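Local coordinates for protein nicotinate-nucleotide--dimethylbenzimidazole phosphoribosyltransferase (Thermus thermophilus HB8, PDB 1WX1) that probably catalyses transfer of phosphoribose from nicotinate mononucleotide to 5,6-dimethylbenzimidazole, giving alpha-ribazole 5'-phosphate and nicotinate for cobalamin biosynthesis, at residues 11-16 / 25-30; 32-35 / 41-44; 127-132 / 209-214; 134-139 / 217-222. All coordinates share one frame; numbering follows the deposited sequence.

Overall arrangement
The four contacts form two pairs, one in the helices near the N-terminus, the other far across the molecule. Interactions 1 and 2 follow one another in sequence, share helix 24-37 and lie with centres 11 Å apart in the helical part built, as in CobT relatives, from both chain termini. Interactions 3 and 4 interleave along the chain, their centres 12 Å apart; M131 of the 127-132 loop packs against A136 and A222, so the loop contact passes directly into the helix contact. Centres of interactions 1 and 3 are about 46 Å apart, on opposite sides of the chain's centre. The first pair joins segments fewer than ten residues apart, the second segments nearly 80 apart.

Interaction 1 (11-16 / 25-30); sequences LRMDQL and YLEEVA
M13 reaches from the last turns of helix 3-14 to E27 and A30 of helix 24-37, and its thioether carries the whole contact. The apolar part is small: the terminal methyl CE of M13 rests 3.7 Å from CB of A30. It gets there because CG stands anti to the backbone N (chi1 -179°) while the chain then turns at both chi2 and chi3, curling the methyl round toward the helix surface.

The second kind of contact is van der Waals packing against a polar residue. The sulfur SD of M13 lies alongside the aliphatic stem of E27, 3.9 Å from its CG, and the two side chains run at a slant to each other. M13 CG lies 3.7 Å from E27 OE2, and M13 CE touches the backbone O of E27 at 3.6 Å.

No hydrogen bond joins the two segments. The other carboxylate oxygen, OE1 of E27, is engaged by K18 in a salt bridge and by the backbone N of L23, while I321 of helix 306-321 also packs on M13. Replacing the methionine by an alanine would probably remove both the methyl on A30 and the sulfur beside the E27 stem, opening a gap between the helices. The chemistry implies that a bent thioether fits between two helices joined by a short loop, while the charge beside it is answered elsewhere.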
loop_
_atom_site.group_PDB
_atom_site.type_symbol
_atom_site.label_atom_id
_atom_site.label_comp_id
_atom_site.label_asym_id
_atom_site.label_seq_id
_atom_site.Cartn_x
_atom_site.Cartn_y
_atom_site.Cartn_z
ATOM N N LEU A 11 -3.149 -22.627 -10.139
ATOM C CA LEU A 11 -2.368 -23.203 -11.236
ATOM C C LEU A 11 -1.901 -22.125 -12.211
ATOM O O LEU A 11 -0.740 -22.114 -12.628
ATOM C CB LEU A 11 -3.196 -24.223 -12.016
ATOM C CG LEU A 11 -3.641 -25.523 -11.354
ATOM C CD1 LEU A 11 -4.297 -26.409 -12.409
ATOM C CD2 LEU A 11 -2.443 -26.233 -10.743
ATOM N N ARG A 12 -2.807 -21.227 -12.589
ATOM C CA ARG A 12 -2.448 -20.164 -13.522
ATOM C C ARG A 12 -1.353 -19.279 -12.933
ATOM O O ARG A 12 -0.412 -18.892 -13.629
ATOM C CB ARG A 12 -3.673 -19.308 -13.875
ATOM C CG ARG A 12 -3.350 -18.225 -14.895
ATOM C CD ARG A 12 -4.551 -17.367 -15.288
ATOM N NE ARG A 12 -4.147 -16.342 -16.251
ATOM C CZ ARG A 12 -3.856 -16.584 -17.527
ATOM N NH1 ARG A 12 -3.938 -17.821 -18.006
ATOM N NH2 ARG A 12 -3.455 -15.598 -18.321
ATOM N N MET A 13 -1.484 -18.968 -11.646
ATOM C CA MET A 13 -0.519 -18.133 -10.933
ATOM C C MET A 13 0.886 -18.710 -11.083
ATOM O O MET A 13 1.843 -17.994 -11.394
ATOM C CB MET A 13 -0.893 -18.068 -9.448
ATOM C CG MET A 13 0.014 -17.198 -8.593
ATOM S SD MET A 13 -0.074 -15.440 -9.016
ATOM C CE MET A 13 -1.718 -15.027 -8.355
ATOM N N ASP A 14 0.997 -20.015 -10.863
ATOM C CA ASP A 14 2.277 -20.704 -10.965
ATOM C C ASP A 14 2.858 -20.662 -12.378
ATOM O O ASP A 14 4.056 -20.877 -12.562
ATOM C CB ASP A 14 2.127 -22.162 -10.515
ATOM C CG ASP A 14 3.440 -22.921 -10.556
ATOM O OD1 ASP A 14 3.542 -23.899 -11.328
ATOM O OD2 ASP A 14 4.375 -22.532 -9.822
ATOM N N GLN A 15 2.019 -20.380 -13.371
ATOM C CA GLN A 15 2.481 -20.324 -14.754
ATOM C C GLN A 15 2.590 -18.920 -15.351
ATOM O O GLN A 15 2.887 -18.771 -16.536
ATOM C CB GLN A 15 1.581 -21.190 -15.643
ATOM C CG GLN A 15 1.754 -22.688 -15.400
ATOM C CD GLN A 15 3.187 -23.157 -15.641
ATOM O OE1 GLN A 15 3.690 -23.100 -16.764
ATOM N NE2 GLN A 15 3.850 -23.618 -14.581
ATOM N N LEU A 16 2.357 -17.892 -14.540
ATOM C CA LEU A 16 2.451 -16.519 -15.028
ATOM C C LEU A 16 3.905 -16.150 -15.291
ATOM O O LEU A 16 4.814 -16.730 -14.699
ATOM C CB LEU A 16 1.843 -15.545 -14.016
ATOM C CG LEU A 16 0.337 -15.685 -13.778
ATOM C CD1 LEU A 16 -0.110 -14.609 -12.800
ATOM C CD2 LEU A 16 -0.424 -15.563 -15.102
ATOM N N TYR A 25 2.846 -11.560 -1.012
ATOM C CA TYR A 25 1.518 -11.659 -0.416
ATOM C C TYR A 25 0.368 -11.301 -1.349
ATOM O O TYR A 25 -0.766 -11.713 -1.120
ATOM C CB TYR A 25 1.428 -10.787 0.840
ATOM C CG TYR A 25 0.089 -10.901 1.541
ATOM C CD1 TYR A 25 -0.569 -9.767 2.012
ATOM C CD2 TYR A 25 -0.533 -12.143 1.709
ATOM C CE1 TYR A 25 -1.819 -9.860 2.625
ATOM C CE2 TYR A 25 -1.783 -12.247 2.321
ATOM C CZ TYR A 25 -2.418 -11.099 2.775
ATOM O OH TYR A 25 -3.654 -11.173 3.377
ATOM N N LEU A 26 0.645 -10.534 -2.396
ATOM C CA LEU A 26 -0.419 -10.159 -3.318
ATOM C C LEU A 26 -0.934 -11.355 -4.109
ATOM O O LEU A 26 -2.067 -11.343 -4.587
ATOM C CB LEU A 26 0.053 -9.062 -4.276
ATOM C CG LEU A 26 0.322 -7.688 -3.654
ATOM C CD1 LEU A 26 0.667 -6.684 -4.752
ATOM C CD2 LEU A 26 -0.909 -7.222 -2.877
ATOM N N GLU A 27 -0.114 -12.395 -4.241
ATOM C CA GLU A 27 -0.545 -13.576 -4.980
ATOM C C GLU A 27 -1.684 -14.272 -4.237
ATOM O O GLU A 27 -2.660 -14.701 -4.847
ATOM C CB GLU A 27 0.630 -14.542 -5.191
ATOM C CG GLU A 27 1.799 -13.915 -5.950
ATOM C CD GLU A 27 2.856 -14.932 -6.360
ATOM O OE1 GLU A 27 3.919 -14.514 -6.868
ATOM O OE2 GLU A 27 2.622 -16.145 -6.179
ATOM N N GLU A 28 -1.566 -14.374 -2.916
ATOM C CA GLU A 28 -2.608 -15.013 -2.119
ATOM C C GLU A 28 -3.898 -14.198 -2.226
ATOM O O GLU A 28 -4.994 -14.748 -2.317
ATOM C CB GLU A 28 -2.176 -15.113 -0.652
ATOM C CG GLU A 28 -3.098 -15.981 0.194
ATOM C CD GLU A 28 -2.541 -16.240 1.588
ATOM O OE1 GLU A 28 -1.322 -16.485 1.699
ATOM O OE2 GLU A 28 -3.317 -16.214 2.569
ATOM N N VAL A 29 -3.752 -12.880 -2.210
ATOM C CA VAL A 29 -4.892 -11.981 -2.325
ATOM C C VAL A 29 -5.611 -12.244 -3.648
ATOM O O VAL A 29 -6.834 -12.384 -3.689
ATOM C CB VAL A 29 -4.433 -10.501 -2.278
ATOM C CG1 VAL A 29 -5.623 -9.577 -2.516
ATOM C CG2 VAL A 29 -3.791 -10.195 -0.920
ATOM N N ALA A 30 -4.841 -12.315 -4.730
ATOM C CA ALA A 30 -5.401 -12.567 -6.058
ATOM C C ALA A 30 -6.200 -13.868 -6.083
ATOM O O ALA A 30 -7.311 -13.925 -6.617
ATOM C CB ALA A 30 -4.276 -12.628 -7.100
#

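Interaction 2 (32-35 / 41-44); sequences RLAA and KPEL
P42 presses its ring against A34 after the chain has left helix 24-37 and come back beside it. Just before it, the CB of K41 points away from the helix, and its NZ lies close to R12, a like charge. The proline makes the main contact: its CG comes within 3.2 Å of A34 CA and 3.4 Å of A34 CB, the latter closer than carbon atoms usually pack. P42 CB meets the neighbouring helix position as well, 4.2 Å from L33 CB. Next, the carboxylate of E43 forms a salt bridge with R39, and its backbone O accepts a hydrogen bond from Q37 NE2. At L44 the chain touches the helix again, through a single pair of methyls: CD1 of L44 lies 4.0 Å from CD1 of L33, the two side chains crossing at about a right angle. Between the two segments the contact is wholly apolar, with no hydrogen bond. Beyond them, A34 also packs on A9 of helix 3-14, L33 and L44 both meet helix 306-321, and the loop runs on into strand 47-54 of the central sheet.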
loop_
_atom_site.group_PDB
_atom_site.type_symbol
_atom_site.label_atom_id
_atom_site.label_comp_id
_atom_site.label_asym_id
_atom_site.label_seq_id
_atom_site.Cartn_x
_atom_site.Cartn_y
_atom_site.Cartn_z
ATOM N N ARG A 32 -7.621 -15.438 -3.602
ATOM C CA ARG A 32 -8.841 -15.329 -2.815
ATOM C C ARG A 32 -9.898 -14.564 -3.604
ATOM O O ARG A 32 -11.067 -14.948 -3.622
ATOM C CB ARG A 32 -8.558 -14.633 -1.480
ATOM C CG ARG A 32 -7.637 -15.417 -0.555
ATOM C CD ARG A 32 -7.507 -14.729 0.805
ATOM N NE ARG A 32 -8.806 -14.614 1.459
ATOM C CZ ARG A 32 -9.109 -13.695 2.371
ATOM N NH1 ARG A 32 -8.202 -12.797 2.747
ATOM N NH2 ARG A 32 -10.327 -13.668 2.900
ATOM N N LEU A 33 -9.485 -13.487 -4.264
ATOM C CA LEU A 33 -10.409 -12.692 -5.064
ATOM C C LEU A 33 -11.020 -13.543 -6.177
ATOM O O LEU A 33 -12.227 -13.479 -6.434
ATOM C CB LEU A 33 -9.681 -11.483 -5.659
ATOM C CG LEU A 33 -9.247 -10.447 -4.614
ATOM C CD1 LEU A 33 -8.391 -9.364 -5.260
ATOM C CD2 LEU A 33 -10.501 -9.840 -3.965
ATOM N N ALA A 34 -10.188 -14.342 -6.838
ATOM C CA ALA A 34 -10.672 -15.208 -7.908
ATOM C C ALA A 34 -11.717 -16.181 -7.377
ATOM O O ALA A 34 -12.767 -16.371 -7.990
ATOM C CB ALA A 34 -9.507 -15.982 -8.530
ATOM N N ALA A 35 -11.427 -16.795 -6.234
ATOM C CA ALA A 35 -12.344 -17.753 -5.629
ATOM C C ALA A 35 -13.656 -17.090 -5.213
ATOM O O ALA A 35 -14.726 -17.679 -5.362
ATOM C CB ALA A 35 -11.684 -18.417 -4.426
ATOM N N LYS A 41 -9.875 -15.080 -13.693
ATOM C CA LYS A 41 -9.344 -13.749 -13.957
ATOM C C LYS A 41 -10.289 -12.731 -13.317
ATOM O O LYS A 41 -11.151 -12.158 -13.980
ATOM C CB LYS A 41 -9.221 -13.501 -15.464
ATOM C CG LYS A 41 -8.156 -14.374 -16.136
ATOM C CD LYS A 41 -7.930 -13.977 -17.588
ATOM C CE LYS A 41 -6.867 -14.855 -18.239
ATOM N NZ LYS A 41 -6.528 -14.398 -19.621
ATOM N N PRO A 42 -10.124 -12.497 -12.007
ATOM C CA PRO A 42 -10.959 -11.553 -11.259
ATOM C C PRO A 42 -10.808 -10.134 -11.778
ATOM O O PRO A 42 -9.762 -9.763 -12.318
ATOM C CB PRO A 42 -10.444 -11.671 -9.817
ATOM C CG PRO A 42 -9.540 -12.876 -9.816
ATOM C CD PRO A 42 -8.976 -12.931 -11.197
ATOM N N GLU A 43 -11.861 -9.345 -11.604
ATOM C CA GLU A 43 -11.855 -7.954 -12.024
ATOM C C GLU A 43 -12.538 -7.115 -10.947
ATOM O O GLU A 43 -13.584 -7.494 -10.425
ATOM C CB GLU A 43 -12.588 -7.799 -13.359
ATOM C CG GLU A 43 -11.950 -8.594 -14.498
ATOM C CD GLU A 43 -12.586 -8.310 -15.845
ATOM O OE1 GLU A 43 -12.546 -7.142 -16.289
ATOM O OE2 GLU A 43 -13.122 -9.253 -16.463
ATOM N N LEU A 44 -11.920 -5.992 -10.602
ATOM C CA LEU A 44 -12.465 -5.094 -9.597
ATOM C C LEU A 44 -12.547 -3.694 -10.175
ATOM O O LEU A 44 -11.831 -3.352 -11.115
ATOM C CB LEU A 44 -11.582 -5.077 -8.349
ATOM C CG LEU A 44 -11.586 -6.337 -7.483
ATOM C CD1 LEU A 44 -10.588 -6.163 -6.338
ATOM C CD2 LEU A 44 -12.988 -6.586 -6.936
#

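Interaction 3 (127-132 / 209-214); sequences QGPAMT and LARLHP. With NA (sodium ion), chain C.
A surface junction beside a sodium site joins the loop 127-132 to the end of helix 195-210: the guanidinium of R211 lies over the peptide that links G128 to P129. The carbonyl carbon of G128 is 3.1 Å above the guanidinium plane, displaced toward its rim, and G128 O lies over the same group, 2.8 Å from R211 NH2. That short approach is not a hydrogen bond, because the angle is poor; R211 meets this peptide with a face. The bend at chi3 (-59°) turns the group over the loop, and R211 CD follows at 3.8 Å from G128 CA, while NE passes 4.1 Å from P129 CD.

The N-H groups of R211 find their partners elsewhere: NE forms a salt bridge with E224, and NH2 donates to L125 O. Glycine suits position 128, since a CB there would collide with CD of P129. One residue earlier, Q127 O binds the sodium ion at 2.5 Å, with three waters also bound, at 2.7 to 2.8 Å from the sodium; the side-chain NE2 of Q127 bonds E61.

The loop then ends in a helix N-cap: T132 caps a backbone N of helix 133-152 with its side chain, and its own N bonds OE1 of E135, three residues on, a reciprocal arrangement consistent with a capping box, common at helix N-termini.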
loop_
_atom_site.group_PDB
_atom_site.type_symbol
_atom_site.label_atom_id
_atom_site.label_comp_id
_atom_site.label_asym_id
_atom_site.label_seq_id
_atom_site.Cartn_x
_atom_site.Cartn_y
_atom_site.Cartn_z
ATOM N N GLN A 127 -21.138 1.387 33.316
ATOM C CA GLN A 127 -22.104 1.404 34.414
ATOM C C GLN A 127 -23.361 0.576 34.169
ATOM O O GLN A 127 -24.154 0.367 35.085
ATOM C CB GLN A 127 -22.509 2.850 34.714
ATOM C CG GLN A 127 -21.324 3.785 34.940
ATOM C CD GLN A 127 -20.513 3.425 36.172
ATOM O OE1 GLN A 127 -20.979 2.691 37.046
ATOM N NE2 GLN A 127 -19.294 3.929 36.243
ATOM N N GLY A 128 -23.551 0.118 32.937
ATOM C CA GLY A 128 -24.729 -0.672 32.624
ATOM C C GLY A 128 -24.767 -0.998 31.144
ATOM O O GLY A 128 -23.858 -0.607 30.414
ATOM N N PRO A 129 -25.800 -1.709 30.667
ATOM C CA PRO A 129 -25.887 -2.052 29.242
ATOM C C PRO A 129 -25.838 -0.814 28.354
ATOM O O PRO A 129 -26.517 0.183 28.617
ATOM C CB PRO A 129 -27.219 -2.793 29.143
ATOM C CG PRO A 129 -28.020 -2.210 30.273
ATOM C CD PRO A 129 -27.011 -2.135 31.386
ATOM N N ALA A 130 -25.035 -0.885 27.302
ATOM C CA ALA A 130 -24.883 0.237 26.388
ATOM C C ALA A 130 -26.172 0.551 25.639
ATOM O O ALA A 130 -26.478 1.715 25.383
ATOM C CB ALA A 130 -23.758 -0.052 25.400
ATOM N N MET A 131 -26.924 -0.488 25.295
ATOM C CA MET A 131 -28.180 -0.325 24.565
ATOM C C MET A 131 -29.012 -1.583 24.781
ATOM O O MET A 131 -28.527 -2.549 25.360
ATOM C CB MET A 131 -27.892 -0.168 23.067
ATOM C CG MET A 131 -27.389 -1.459 22.416
ATOM S SD MET A 131 -26.522 -1.238 20.839
ATOM C CE MET A 131 -24.860 -0.985 21.419
ATOM N N THR A 132 -30.255 -1.578 24.311
ATOM C CA THR A 132 -31.105 -2.758 24.448
ATOM C C THR A 132 -30.898 -3.647 23.219
ATOM O O THR A 132 -30.410 -3.186 22.183
ATOM C CB THR A 132 -32.603 -2.398 24.503
ATOM O OG1 THR A 132 -32.988 -1.788 23.263
ATOM C CG2 THR A 132 -32.890 -1.448 25.656
ATOM N N LEU A 209 -17.599 -6.471 31.042
ATOM C CA LEU A 209 -17.480 -7.922 30.961
ATOM C C LEU A 209 -18.171 -8.577 32.152
ATOM O O LEU A 209 -18.824 -9.607 32.012
ATOM C CB LEU A 209 -16.003 -8.331 30.922
ATOM C CG LEU A 209 -15.213 -7.882 29.686
ATOM C CD1 LEU A 209 -13.752 -8.260 29.849
ATOM C CD2 LEU A 209 -15.797 -8.529 28.432
ATOM N N ALA A 210 -18.034 -7.959 33.320
ATOM C CA ALA A 210 -18.645 -8.482 34.538
ATOM C C ALA A 210 -20.162 -8.625 34.430
ATOM O O ALA A 210 -20.762 -9.432 35.139
ATOM C CB ALA A 210 -18.287 -7.591 35.725
ATOM N N ARG A 211 -20.792 -7.855 33.547
ATOM C CA ARG A 211 -22.241 -7.949 33.406
ATOM C C ARG A 211 -22.671 -9.136 32.546
ATOM O O ARG A 211 -23.838 -9.516 32.545
ATOM C CB ARG A 211 -22.819 -6.657 32.812
ATOM C CG ARG A 211 -22.714 -5.430 33.720
ATOM C CD ARG A 211 -23.648 -4.316 33.235
ATOM N NE ARG A 211 -23.352 -3.898 31.865
ATOM C CZ ARG A 211 -22.317 -3.138 31.515
ATOM N NH1 ARG A 211 -21.471 -2.694 32.437
ATOM N NH2 ARG A 211 -22.113 -2.834 30.235
ATOM N N LEU A 212 -21.726 -9.723 31.821
ATOM C CA LEU A 212 -22.022 -10.856 30.950
ATOM C C LEU A 212 -22.240 -12.172 31.703
ATOM O O LEU A 212 -21.729 -12.356 32.804
ATOM C CB LEU A 212 -20.892 -11.024 29.932
ATOM C CG LEU A 212 -20.659 -9.806 29.031
ATOM C CD1 LEU A 212 -19.452 -10.035 28.139
ATOM C CD2 LEU A 212 -21.904 -9.557 28.202
ATOM N N HIS A 213 -22.994 -13.079 31.086
ATOM C CA HIS A 213 -23.300 -14.388 31.665
ATOM C C HIS A 213 -23.562 -15.385 30.522
ATOM O O HIS A 213 -23.840 -14.995 29.407
ATOM C CB HIS A 213 -24.536 -14.274 32.562
ATOM C CG HIS A 213 -25.761 -13.805 31.846
ATOM N ND1 HIS A 213 -26.460 -14.606 30.969
ATOM C CD2 HIS A 213 -26.414 -12.619 31.875
ATOM C CE1 HIS A 213 -27.490 -13.935 30.490
ATOM N NE2 HIS A 213 -27.486 -12.726 31.025
ATOM N N PRO A 214 -23.489 -16.686 30.796
ATOM C CA PRO A 214 -23.721 -17.695 29.744
ATOM C C PRO A 214 -25.096 -17.635 29.103
ATOM O O PRO A 214 -26.042 -17.159 29.712
ATOM C CB PRO A 214 -23.537 -19.010 30.497
ATOM C CG PRO A 214 -22.749 -18.633 31.704
ATOM C CD PRO A 214 -23.302 -17.327 32.115
HETATM NA NA NA C . -25.679 1.584 36.600
HETATM O O HOH W 1 -25.028 -0.519 38.255
HETATM O O HOH W 2 -27.412 -0.238 35.602
HETATM O O HOH W 3 -26.222 3.282 34.622
#

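Interaction 4 (134-139 / 217-222); sequences EEAERA and GPLEVA
The carboxylate of E137 is the flat group that reaches across this contact: its OE2 comes within 3.5 Å of the methyl CD2 of L219. Two other flat groups lie to the side and stay within helix 133-152. R138 sets the plane of its guanidinium nearly in line with E134, NH2 donating to the syn lone pair of E134 OE1 at 2.9 Å, while NE makes a weaker, more bent bond to OE2 of the same carboxylate; together they form a salt bridge one helical turn long.

L219 itself spans A136 and E137 with its two methyls. Its CD1 rests 3.9 Å from A136 CB and its CG slightly farther, whereas CD2 leans on E137. With CG anti to the backbone N (chi1 -164°), both methyls face helix 133-152. The side chain of E137 is bent at chi2 and crosses the leucine at about a right angle.

This is a helix-helix contact between helix 133-152 and the first turn of helix 218-225, in the alpha/beta part of the fold. That turn begins at G217, the N-cap, whose N bonds E220 OE1 on its anti lone pair at 2.8 Å with an angle of 173°, so that E220, at position N3, holds the N-H of the N-cap residue. Shortening L219 to an alanine is likely to remove the methyl packed on A136 and the one beside the E137 carboxylate, opening a gap between the helices. Helices 228-242 and 252-264 pack on A222, and M131 covers A136 from the preceding loop.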
loop_
_atom_site.group_PDB
_atom_site.type_symbol
_atom_site.label_atom_id
_atom_site.label_comp_id
_atom_site.label_asym_id
_atom_site.label_seq_id
_atom_site.Cartn_x
_atom_site.Cartn_y
_atom_site.Cartn_z
ATOM N N GLU A 134 -33.028 -4.726 21.238
ATOM C CA GLU A 134 -33.894 -4.190 20.190
ATOM C C GLU A 134 -33.209 -3.043 19.441
ATOM O O GLU A 134 -33.321 -2.926 18.213
ATOM C CB GLU A 134 -35.209 -3.716 20.818
ATOM C CG GLU A 134 -36.281 -3.270 19.840
ATOM C CD GLU A 134 -36.101 -1.837 19.376
ATOM O OE1 GLU A 134 -35.534 -1.025 20.141
ATOM O OE2 GLU A 134 -36.547 -1.516 18.256
ATOM N N GLU A 135 -32.500 -2.196 20.177
ATOM C CA GLU A 135 -31.791 -1.077 19.567
ATOM C C GLU A 135 -30.609 -1.606 18.753
ATOM O O GLU A 135 -30.309 -1.095 17.676
ATOM C CB GLU A 135 -31.321 -0.102 20.655
ATOM C CG GLU A 135 -32.494 0.532 21.411
ATOM C CD GLU A 135 -32.073 1.386 22.596
ATOM O OE1 GLU A 135 -31.127 1.005 23.316
ATOM O OE2 GLU A 135 -32.709 2.433 22.820
ATOM N N ALA A 136 -29.939 -2.633 19.268
ATOM C CA ALA A 136 -28.815 -3.223 18.548
ATOM C C ALA A 136 -29.319 -3.787 17.214
ATOM O O ALA A 136 -28.658 -3.648 16.183
ATOM C CB ALA A 136 -28.166 -4.331 19.385
ATOM N N GLU A 137 -30.493 -4.418 17.229
ATOM C CA GLU A 137 -31.054 -4.970 15.993
ATOM C C GLU A 137 -31.302 -3.859 14.974
ATOM O O GLU A 137 -31.001 -4.013 13.791
ATOM C CB GLU A 137 -32.364 -5.715 16.268
ATOM C CG GLU A 137 -33.117 -6.177 15.010
ATOM C CD GLU A 137 -32.389 -7.252 14.195
ATOM O OE1 GLU A 137 -32.862 -7.565 13.080
ATOM O OE2 GLU A 137 -31.359 -7.790 14.660
ATOM N N ARG A 138 -31.849 -2.735 15.423
ATOM C CA ARG A 138 -32.102 -1.635 14.500
ATOM C C ARG A 138 -30.800 -1.094 13.919
ATOM O O ARG A 138 -30.742 -0.739 12.739
ATOM C CB ARG A 138 -32.889 -0.515 15.188
ATOM C CG ARG A 138 -34.385 -0.812 15.300
ATOM C CD ARG A 138 -35.154 0.402 15.805
ATOM N NE ARG A 138 -35.064 0.516 17.255
ATOM C CZ ARG A 138 -35.096 1.667 17.920
ATOM N NH1 ARG A 138 -35.211 2.818 17.266
ATOM N NH2 ARG A 138 -35.023 1.666 19.244
ATOM N N ALA A 139 -29.756 -1.036 14.740
ATOM C CA ALA A 139 -28.457 -0.549 14.269
ATOM C C ALA A 139 -27.882 -1.516 13.230
ATOM O O ALA A 139 -27.329 -1.093 12.210
ATOM C CB ALA A 139 -27.485 -0.403 15.445
ATOM N N GLY A 217 -26.617 -14.424 23.152
ATOM C CA GLY A 217 -26.317 -14.457 21.731
ATOM C C GLY A 217 -25.366 -13.321 21.407
ATOM O O GLY A 217 -25.268 -12.370 22.182
ATOM N N PRO A 218 -24.656 -13.375 20.271
ATOM C CA PRO A 218 -23.722 -12.298 19.925
ATOM C C PRO A 218 -24.341 -10.901 19.922
ATOM O O PRO A 218 -23.688 -9.930 20.307
ATOM C CB PRO A 218 -23.198 -12.723 18.551
ATOM C CG PRO A 218 -24.331 -13.521 17.987
ATOM C CD PRO A 218 -24.769 -14.344 19.168
ATOM N N LEU A 219 -25.596 -10.800 19.494
ATOM C CA LEU A 219 -26.275 -9.511 19.453
ATOM C C LEU A 219 -26.545 -9.019 20.873
ATOM O O LEU A 219 -26.456 -7.824 21.154
ATOM C CB LEU A 219 -27.596 -9.622 18.690
ATOM C CG LEU A 219 -28.217 -8.293 18.248
ATOM C CD1 LEU A 219 -27.245 -7.561 17.326
ATOM C CD2 LEU A 219 -29.535 -8.550 17.531
ATOM N N GLU A 220 -26.878 -9.947 21.766
ATOM C CA GLU A 220 -27.146 -9.587 23.153
ATOM C C GLU A 220 -25.865 -9.105 23.817
ATOM O O GLU A 220 -25.883 -8.183 24.627
ATOM C CB GLU A 220 -27.711 -10.782 23.918
ATOM C CG GLU A 220 -29.084 -11.212 23.441
ATOM C CD GLU A 220 -29.638 -12.376 24.237
ATOM O OE1 GLU A 220 -29.010 -13.457 24.235
ATOM O OE2 GLU A 220 -30.704 -12.207 24.865
ATOM N N VAL A 221 -24.751 -9.738 23.472
ATOM C CA VAL A 221 -23.459 -9.361 24.020
ATOM C C VAL A 221 -23.084 -7.953 23.548
ATOM O O VAL A 221 -22.691 -7.103 24.348
ATOM C CB VAL A 221 -22.359 -10.360 23.580
ATOM C CG1 VAL A 221 -20.982 -9.810 23.915
ATOM C CG2 VAL A 221 -22.573 -11.706 24.275
ATOM N N ALA A 222 -23.217 -7.710 22.248
ATOM C CA ALA A 222 -22.892 -6.404 21.674
ATOM C C ALA A 222 -23.740 -5.291 22.289
ATOM O O ALA A 222 -23.248 -4.196 22.560
ATOM C CB ALA A 222 -23.094 -6.437 20.166
#